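Local atomic coordinates of orotidine 5'-phosphate decarboxylase (Methanocaldococcus jannaschii, PDB entry 4LUI), a protein that probably catalyses the decarboxylation of orotidine 5'-monophosphate to UMP, the last step of de novo UMP biosynthesis, as a homodimer of TIM barrels. Residues 66-69 with 70-74; 142-145 with 146-149; 166-169 with 170-173; 225-228 with 229-232. One frame throughout, in Å; residues are numbered along the deposited sequence.

Contact 1. Residues 66-69 with 70-74; sequences KEIK and KLCNK
The last turn of helix 63-72 in the TIM barrel, where the chain heads for strand 75-82, brings Lys66, Glu67, Ile68 and Lys69 against Lys70, Leu71, Cys72 and Lys74. On the outer side Glu67 and Lys70 run side by side and end in a salt bridge, with Lys70 NZ 2.6 Å from Glu67 OE2. The ammonium comes to the syn side of that oxygen, 24° out of the carboxylate plane. Glu67 gets there by folding at chi2 (-61°), which swings its carboxylate back alongside the extended Lys70 chain. Lys66 points the same way, its CG 4.2 Å from Lys70 CE. The inner side is apolar: Ile68 sits on Ile50, Val52 and Val76 of the neighbouring strands, and Ile68 CG2 lies 4.4 Å from Cys72 SG. As the helix runs out, Ile68 O takes Leu71 N at 3.2 Å, an i+3 bond approached from above the carbonyl plane, while Cys72 N reaches the same oxygen weakly. Asn73 then leaves helical geometry with positive phi. Lys69, curled at chi2 and chi3, sends its ammonium to a salt bridge with Asp101 and adds a weak bond from Lys69 NZ to Lys74 O. A water donates to Asn73 OD1 at 2.7 Å and, weakly, to Lys69 O, a loose link between the turn and the helix end. Beyond Asn73, Lys74 N donates to Cys72 SG at 3.4 Å with an N-H...S angle of 155°.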
# COMPACT_ATOMS: atom_id res chain seq x y z
N LYS B 66 13.19 10.85 -7.48
CA LYS B 66 13.79 11.84 -8.39
C LYS B 66 15.31 11.78 -8.33
O LYS B 66 15.97 11.77 -9.37
CB LYS B 66 13.31 13.25 -8.03
CG LYS B 66 13.94 14.37 -8.88
CD LYS B 66 13.37 15.77 -8.54
CE LYS B 66 13.79 16.25 -7.15
NZ LYS B 66 13.47 17.70 -6.91
N GLU B 67 15.85 11.73 -7.12
CA GLU B 67 17.30 11.76 -6.93
C GLU B 67 17.94 10.49 -7.44
O GLU B 67 19.02 10.52 -8.02
CB GLU B 67 17.66 11.97 -5.46
CG GLU B 67 17.33 13.34 -4.92
CD GLU B 67 18.09 14.45 -5.64
OE1 GLU B 67 19.31 14.30 -5.85
OE2 GLU B 67 17.45 15.46 -5.99
N ILE B 68 17.27 9.36 -7.20
CA ILE B 68 17.74 8.06 -7.69
C ILE B 68 17.80 8.11 -9.21
O ILE B 68 18.71 7.53 -9.82
CB ILE B 68 16.86 6.89 -7.16
CG1 ILE B 68 17.17 6.62 -5.69
CG2 ILE B 68 17.08 5.62 -7.97
CD1 ILE B 68 16.25 5.62 -5.02
N LYS B 69 16.87 8.84 -9.81
CA LYS B 69 16.83 9.02 -11.27
C LYS B 69 17.91 9.97 -11.80
O LYS B 69 18.37 9.80 -12.93
CB LYS B 69 15.45 9.47 -11.74
CG LYS B 69 14.41 8.36 -11.72
CD LYS B 69 14.73 7.28 -12.74
CE LYS B 69 14.49 7.75 -14.16
NZ LYS B 69 14.50 6.61 -15.14
N LYS B 70 18.31 10.96 -11.01
CA LYS B 70 19.40 11.83 -11.44
C LYS B 70 20.70 11.03 -11.52
O LYS B 70 21.68 11.48 -12.11
CB LYS B 70 19.59 13.01 -10.47
CG LYS B 70 18.51 14.08 -10.50
CD LYS B 70 18.87 15.23 -9.55
CE LYS B 70 17.69 16.17 -9.30
NZ LYS B 70 17.89 17.02 -8.08
N LEU B 71 20.69 9.83 -10.94
CA LEU B 71 21.92 9.10 -10.63
C LEU B 71 22.27 7.92 -11.53
O LEU B 71 23.42 7.78 -11.93
CB LEU B 71 21.87 8.62 -9.17
CG LEU B 71 23.06 8.93 -8.27
CD1 LEU B 71 23.28 10.44 -8.18
CD2 LEU B 71 22.83 8.34 -6.89
N CYS B 72 21.31 7.05 -11.83
CA CYS B 72 21.66 5.75 -12.42
C CYS B 72 21.20 5.52 -13.85
O CYS B 72 21.70 4.60 -14.52
CB CYS B 72 21.16 4.61 -11.54
SG CYS B 72 19.37 4.39 -11.55
N ASN B 73 20.24 6.32 -14.31
CA ASN B 73 19.67 6.18 -15.65
C ASN B 73 19.07 4.80 -15.93
O ASN B 73 18.99 4.37 -17.08
CB ASN B 73 20.71 6.54 -16.73
CG ASN B 73 20.07 7.08 -17.98
OD1 ASN B 73 18.94 7.56 -17.95
ND2 ASN B 73 20.79 7.02 -19.09
N LYS B 74 18.67 4.12 -14.87
CA LYS B 74 18.02 2.82 -15.01
C LYS B 74 16.57 2.93 -14.51
O LYS B 74 16.19 3.89 -13.84
CB LYS B 74 18.77 1.74 -14.23
CG LYS B 74 20.24 1.53 -14.65
CD LYS B 74 20.34 0.79 -15.97
CE LYS B 74 21.80 0.69 -16.46
NZ LYS B 74 22.58 -0.37 -15.77
O HOH W 1 17.63 8.96 -16.09

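Contact 2. Residues 142-145 with 146-149; sequences FLQP and IADK
Gln144 O accepts the amide of Ala147 in a nearly straight bond, 3.0 Å from Gln144 O to Ala147 N with an angle of 163° at the hydrogen. One residue earlier Leu143 O takes Ile146 N, again at 3.0 Å. Both donors stand above the plane of the carbonyl they use, as suits these tight i+3 turns. Ile146 CG1, set between the backbone N and the carbonyl carbon (chi1 68°), is turned back over the bend to 3.2 Å from Leu143 O, a tight approach. On the other flank the polar end of Gln144 is held by Glu133, and Gln144 NE2 merely brushes Ala147 CB at 4.1 Å. A water carries the backbone onward, donating to Pro145 O and accepting from Asp148 N at 2.9 Å. The second subunit closes in on the apolar side, its Phe142 against Ile146 and its Met153 against Phe142 of this chain. Altogether this is a 3-10 turn leading into an alpha helix, with Ile146 at the N-cap position, where the long loop after barrel strand 127-131 enters helix 147-157 beside the dimer interface.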
# COMPACT_ATOMS: atom_id res chain seq x y z
N PHE B 142 -6.44 -16.02 1.80
CA PHE B 142 -7.33 -15.36 0.83
C PHE B 142 -6.66 -15.09 -0.51
O PHE B 142 -7.32 -15.15 -1.55
CB PHE B 142 -7.83 -14.03 1.39
CG PHE B 142 -8.52 -14.15 2.71
CD1 PHE B 142 -9.67 -14.91 2.85
CD2 PHE B 142 -8.01 -13.51 3.83
CE1 PHE B 142 -10.30 -15.02 4.08
CE2 PHE B 142 -8.63 -13.61 5.05
CZ PHE B 142 -9.78 -14.37 5.17
N LEU B 143 -5.38 -14.74 -0.50
CA LEU B 143 -4.68 -14.42 -1.75
C LEU B 143 -4.41 -15.66 -2.59
O LEU B 143 -4.72 -15.70 -3.78
CB LEU B 143 -3.35 -13.71 -1.46
CG LEU B 143 -3.42 -12.20 -1.32
CD1 LEU B 143 -2.08 -11.68 -0.80
CD2 LEU B 143 -3.77 -11.57 -2.67
N GLN B 144 -3.80 -16.68 -1.99
CA GLN B 144 -3.42 -17.85 -2.77
C GLN B 144 -4.59 -18.55 -3.50
O GLN B 144 -4.44 -18.94 -4.66
CB GLN B 144 -2.60 -18.84 -1.93
CG GLN B 144 -1.85 -19.88 -2.77
CD GLN B 144 -0.70 -19.28 -3.57
OE1 GLN B 144 -0.14 -18.25 -3.18
NE2 GLN B 144 -0.34 -19.93 -4.67
N PRO B 145 -5.76 -18.70 -2.84
CA PRO B 145 -6.87 -19.35 -3.56
C PRO B 145 -7.25 -18.67 -4.88
O PRO B 145 -7.82 -19.35 -5.75
CB PRO B 145 -8.04 -19.23 -2.58
CG PRO B 145 -7.38 -19.22 -1.22
CD PRO B 145 -6.12 -18.42 -1.43
N ILE B 146 -6.95 -17.37 -5.02
CA ILE B 146 -7.29 -16.64 -6.24
C ILE B 146 -6.08 -16.30 -7.11
O ILE B 146 -6.15 -15.45 -7.99
CB ILE B 146 -8.07 -15.33 -5.94
CG1 ILE B 146 -7.16 -14.32 -5.22
CG2 ILE B 146 -9.32 -15.63 -5.12
CD1 ILE B 146 -7.71 -12.90 -5.18
N ALA B 147 -4.96 -16.97 -6.86
CA ALA B 147 -3.72 -16.65 -7.58
C ALA B 147 -3.87 -16.81 -9.10
O ALA B 147 -3.33 -16.01 -9.86
CB ALA B 147 -2.58 -17.51 -7.07
N ASP B 148 -4.61 -17.83 -9.54
CA ASP B 148 -4.81 -18.01 -10.98
C ASP B 148 -5.78 -16.97 -11.54
O ASP B 148 -5.61 -16.49 -12.67
CB ASP B 148 -5.25 -19.44 -11.33
CG ASP B 148 -4.11 -20.44 -11.24
OD1 ASP B 148 -2.95 -20.02 -11.03
OD2 ASP B 148 -4.37 -21.65 -11.42
N LYS B 149 -6.78 -16.61 -10.74
CA LYS B 149 -7.73 -15.59 -11.16
C LYS B 149 -7.02 -14.26 -11.35
O LYS B 149 -7.37 -13.48 -12.25
CB LYS B 149 -8.86 -15.46 -10.14
CG LYS B 149 -9.77 -16.67 -10.09
CD LYS B 149 -10.42 -16.87 -11.44
CE LYS B 149 -11.37 -18.06 -11.45
NZ LYS B 149 -12.07 -18.15 -12.76
O HOH W 2 -7.03 -19.05 -8.48

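Contact 3. Residues 166-169 with 170-173; sequences STRP and ERLK
Arg168, at the N-cap position of helix 169-179 in the barrel, lays its side chain over that of Arg171 one turn on. Arg168 CB starts the contact, 3.7 Å from Arg171 CB. Beyond it the chain bends at chi3 (-81°), folding the guanidinium back across its neighbour. NE and CZ of Arg168 then pass over the same methylene, with Arg168 CZ 4.0 Å from Arg171 CB, which lies over the centre of one guanidinium face. At the tip Arg168 NH2 comes within 3.9 Å of Arg171 CG. The guanidinium planes are nearly parallel (9°) but displaced, the Arg171 chain and not its guanidinium facing Arg168, and Arg168 NH2 stays 4.6 Å from Arg171 NE. Salt bridges from Arg171 NH2 to Glu133 and Asp148 would be expected to offset the like charges. The backbone beneath is regular: Arg168 O receives Leu172 N at 2.9 Å, with a weak second bond from Arg171 N, and Pro169 O takes Lys173 N. Pro169 occupies the first turn of the helix, where its lack of an N-H costs no helical bond. Glu170 doubles back beside it, putting Glu170 OE1 3.6 Å from Pro169 CD. On the buried side Leu172 packs against Val183 and Ile198, while Ser166 gives its hydroxyl to Pro186 O; between the two, Ser166 CB meets Leu172 CD2 at 4.3 Å.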
# COMPACT_ATOMS: atom_id res chain seq x y z
N SER B 166 9.05 -17.36 -6.49
CA SER B 166 9.85 -18.40 -7.13
C SER B 166 10.14 -19.56 -6.16
O SER B 166 11.05 -20.36 -6.39
CB SER B 166 11.17 -17.80 -7.62
OG SER B 166 11.84 -17.14 -6.55
N THR B 167 9.36 -19.65 -5.09
CA THR B 167 9.53 -20.73 -4.10
C THR B 167 9.29 -22.12 -4.67
O THR B 167 9.81 -23.11 -4.14
CB THR B 167 8.64 -20.52 -2.88
OG1 THR B 167 7.27 -20.42 -3.29
CG2 THR B 167 9.03 -19.25 -2.14
N ARG B 168 8.50 -22.20 -5.74
CA ARG B 168 8.30 -23.45 -6.47
C ARG B 168 8.44 -23.21 -7.98
O ARG B 168 7.57 -22.58 -8.58
CB ARG B 168 6.92 -24.06 -6.18
CG ARG B 168 6.66 -24.34 -4.70
CD ARG B 168 5.34 -25.10 -4.49
NE ARG B 168 4.17 -24.24 -4.53
CZ ARG B 168 3.00 -24.58 -5.09
NH1 ARG B 168 2.86 -25.77 -5.67
NH2 ARG B 168 1.98 -23.74 -5.06
N PRO B 169 9.53 -23.72 -8.59
CA PRO B 169 9.76 -23.52 -10.03
C PRO B 169 8.57 -24.01 -10.86
O PRO B 169 8.18 -23.35 -11.83
CB PRO B 169 10.97 -24.40 -10.32
CG PRO B 169 11.72 -24.41 -8.99
CD PRO B 169 10.63 -24.46 -7.95
N GLU B 170 8.02 -25.15 -10.47
CA GLU B 170 6.89 -25.70 -11.21
C GLU B 170 5.70 -24.74 -11.16
O GLU B 170 4.95 -24.63 -12.13
CB GLU B 170 6.50 -27.07 -10.65
CG GLU B 170 7.61 -28.13 -10.74
CD GLU B 170 8.56 -28.14 -9.55
OE1 GLU B 170 8.51 -27.21 -8.72
OE2 GLU B 170 9.36 -29.10 -9.44
N ARG B 171 5.53 -24.06 -10.04
CA ARG B 171 4.45 -23.09 -9.88
C ARG B 171 4.72 -21.83 -10.69
O ARG B 171 3.81 -21.25 -11.29
CB ARG B 171 4.24 -22.76 -8.41
CG ARG B 171 3.22 -21.67 -8.14
CD ARG B 171 1.81 -22.08 -8.58
NE ARG B 171 0.91 -20.93 -8.51
CZ ARG B 171 -0.26 -20.84 -9.12
NH1 ARG B 171 -0.72 -21.85 -9.85
NH2 ARG B 171 -0.98 -19.73 -8.99
N LEU B 172 5.98 -21.39 -10.71
CA LEU B 172 6.37 -20.23 -11.52
C LEU B 172 6.07 -20.48 -13.00
O LEU B 172 5.54 -19.61 -13.70
CB LEU B 172 7.86 -19.92 -11.30
CG LEU B 172 8.42 -18.67 -11.98
CD1 LEU B 172 7.65 -17.43 -11.56
CD2 LEU B 172 9.90 -18.51 -11.64
N LYS B 173 6.37 -21.68 -13.47
CA LYS B 173 6.07 -22.05 -14.85
C LYS B 173 4.57 -21.95 -15.13
O LYS B 173 4.15 -21.46 -16.18
CB LYS B 173 6.60 -23.45 -15.16
CG LYS B 173 6.40 -23.88 -16.60
CD LYS B 173 7.09 -25.20 -16.87
CE LYS B 173 6.98 -25.61 -18.33
NZ LYS B 173 5.59 -26.04 -18.70

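Contact 4. Residues 225-228 with 229-232; sequences KKYK and EMLN
Tyr227 presents the edge of its ring to Met230, a Met-aromatic contact in which the sulfur lies near the ring plane, 81° off the normal. The touch is made at one corner, with Met230 SD 3.8 Å from Tyr227 CD1. Lys226 takes one face of the ring, its CE 3.6 Å above the plane of Tyr227 and offset toward the rim; its ammonium goes on to Glu223. Met230 carries CG anti to the backbone N (chi1 -178°), and the bend at chi3 brings Met230 CE beside Tyr227 CD1 too. The other flat group is the carboxylate of Glu229, whose side chain Lys225 crosses at an angle to form a salt bridge, Lys225 NZ 2.8 Å from Glu229 OE1. The nitrogen arrives on the syn side, 24° out of the carboxylate plane, after Lys225, extended as far as CE, turns at chi4. The same pair is joined through the backbone, Glu229 N donating to Lys225 O at 3.0 Å, and Met230 N does likewise to Lys226 O. Tighter i+3 bonding follows as the helix ends, Leu231 N reaching Lys228 O at 3.2 Å. Leu231 CG also rests 3.4 Å from Tyr227 O, facing Leu24 and Val208. Tyr227 OH bonds to Gly192 O, in the loop predicted to bind substrate, and Lys228 pairs with Asp48. This is the C-terminal helix 220-230 of the TIM barrel, laid across the seam where strand 207-210 meets strand 23-27.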
# COMPACT_ATOMS: atom_id res chain seq x y z
N LYS B 225 27.63 -7.19 -9.23
CA LYS B 225 28.37 -7.85 -10.30
C LYS B 225 28.21 -9.37 -10.23
O LYS B 225 27.96 -10.03 -11.24
CB LYS B 225 29.86 -7.50 -10.21
CG LYS B 225 30.74 -8.19 -11.25
CD LYS B 225 32.20 -7.77 -11.08
CE LYS B 225 33.07 -8.28 -12.22
NZ LYS B 225 33.28 -9.76 -12.15
N LYS B 226 28.35 -9.91 -9.03
CA LYS B 226 28.21 -11.35 -8.82
C LYS B 226 26.82 -11.86 -9.20
O LYS B 226 26.69 -12.87 -9.89
CB LYS B 226 28.50 -11.72 -7.36
CG LYS B 226 28.17 -13.16 -7.02
CD LYS B 226 28.48 -13.46 -5.55
CE LYS B 226 27.48 -12.76 -4.63
NZ LYS B 226 27.91 -12.84 -3.20
N TYR B 227 25.78 -11.15 -8.77
CA TYR B 227 24.42 -11.59 -9.05
C TYR B 227 24.04 -11.39 -10.51
O TYR B 227 23.26 -12.17 -11.07
CB TYR B 227 23.43 -10.93 -8.09
CG TYR B 227 23.54 -11.54 -6.71
CD1 TYR B 227 23.17 -12.87 -6.49
CD2 TYR B 227 24.03 -10.81 -5.63
CE1 TYR B 227 23.29 -13.44 -5.24
CE2 TYR B 227 24.14 -11.38 -4.37
CZ TYR B 227 23.76 -12.70 -4.18
OH TYR B 227 23.88 -13.27 -2.93
N LYS B 228 24.62 -10.38 -11.15
CA LYS B 228 24.40 -10.19 -12.58
C LYS B 228 25.03 -11.35 -13.37
O LYS B 228 24.43 -11.90 -14.30
CB LYS B 228 24.98 -8.85 -13.02
CG LYS B 228 24.83 -8.54 -14.51
CD LYS B 228 23.38 -8.25 -14.88
CE LYS B 228 23.28 -7.44 -16.17
NZ LYS B 228 21.87 -7.31 -16.63
N GLU B 229 26.24 -11.73 -12.98
CA GLU B 229 26.95 -12.81 -13.67
C GLU B 229 26.33 -14.18 -13.39
O GLU B 229 26.47 -15.11 -14.18
CB GLU B 229 28.44 -12.77 -13.33
CG GLU B 229 29.13 -11.55 -13.96
CD GLU B 229 30.57 -11.37 -13.53
OE1 GLU B 229 31.21 -10.40 -13.99
OE2 GLU B 229 31.06 -12.19 -12.73
N MET B 230 25.62 -14.28 -12.26
CA MET B 230 24.89 -15.49 -11.89
C MET B 230 23.85 -15.83 -12.96
O MET B 230 23.52 -17.00 -13.18
CB MET B 230 24.19 -15.27 -10.55
CG MET B 230 23.43 -16.47 -10.01
SD MET B 230 22.53 -16.05 -8.50
CE MET B 230 21.17 -15.09 -9.18
N LEU B 231 23.34 -14.80 -13.64
CA LEU B 231 22.30 -14.96 -14.65
C LEU B 231 22.90 -15.39 -15.99
O LEU B 231 22.24 -15.31 -17.02
CB LEU B 231 21.51 -13.65 -14.80
CG LEU B 231 20.98 -13.05 -13.49
CD1 LEU B 231 20.23 -11.73 -13.72
CD2 LEU B 231 20.12 -14.06 -12.76
N ASN B 232 24.15 -15.85 -15.93
CA ASN B 232 24.94 -16.25 -17.10
C ASN B 232 25.32 -15.08 -18.02
O ASN B 232 26.21 -14.30 -17.70
CB ASN B 232 24.26 -17.37 -17.89
CG ASN B 232 24.07 -18.62 -17.06
OD1 ASN B 232 24.79 -18.86 -16.09
ND2 ASN B 232 23.09 -19.44 -17.45

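All four contacts sit on the outer shell of one barrel, at or near helix ends. Contacts 2 and 3 are the pair that touch: Asp148 OD1 meets Arg171 NH2 at 2.8 Å in a salt bridge, so the starts of two successive barrel helices are tied together. Contact 1 lies across the chain's centre, about 35 Å from contact 2 between centres, while its nearest atoms are about 7 Å from contact 4. Toward the predicted substrate site, the side chain of Ser166 in contact 3 is about 3 Å from that of Ile195, and that of Leu143 in contact 2 about 8 Å from that of Lys81, the predicted proton donor.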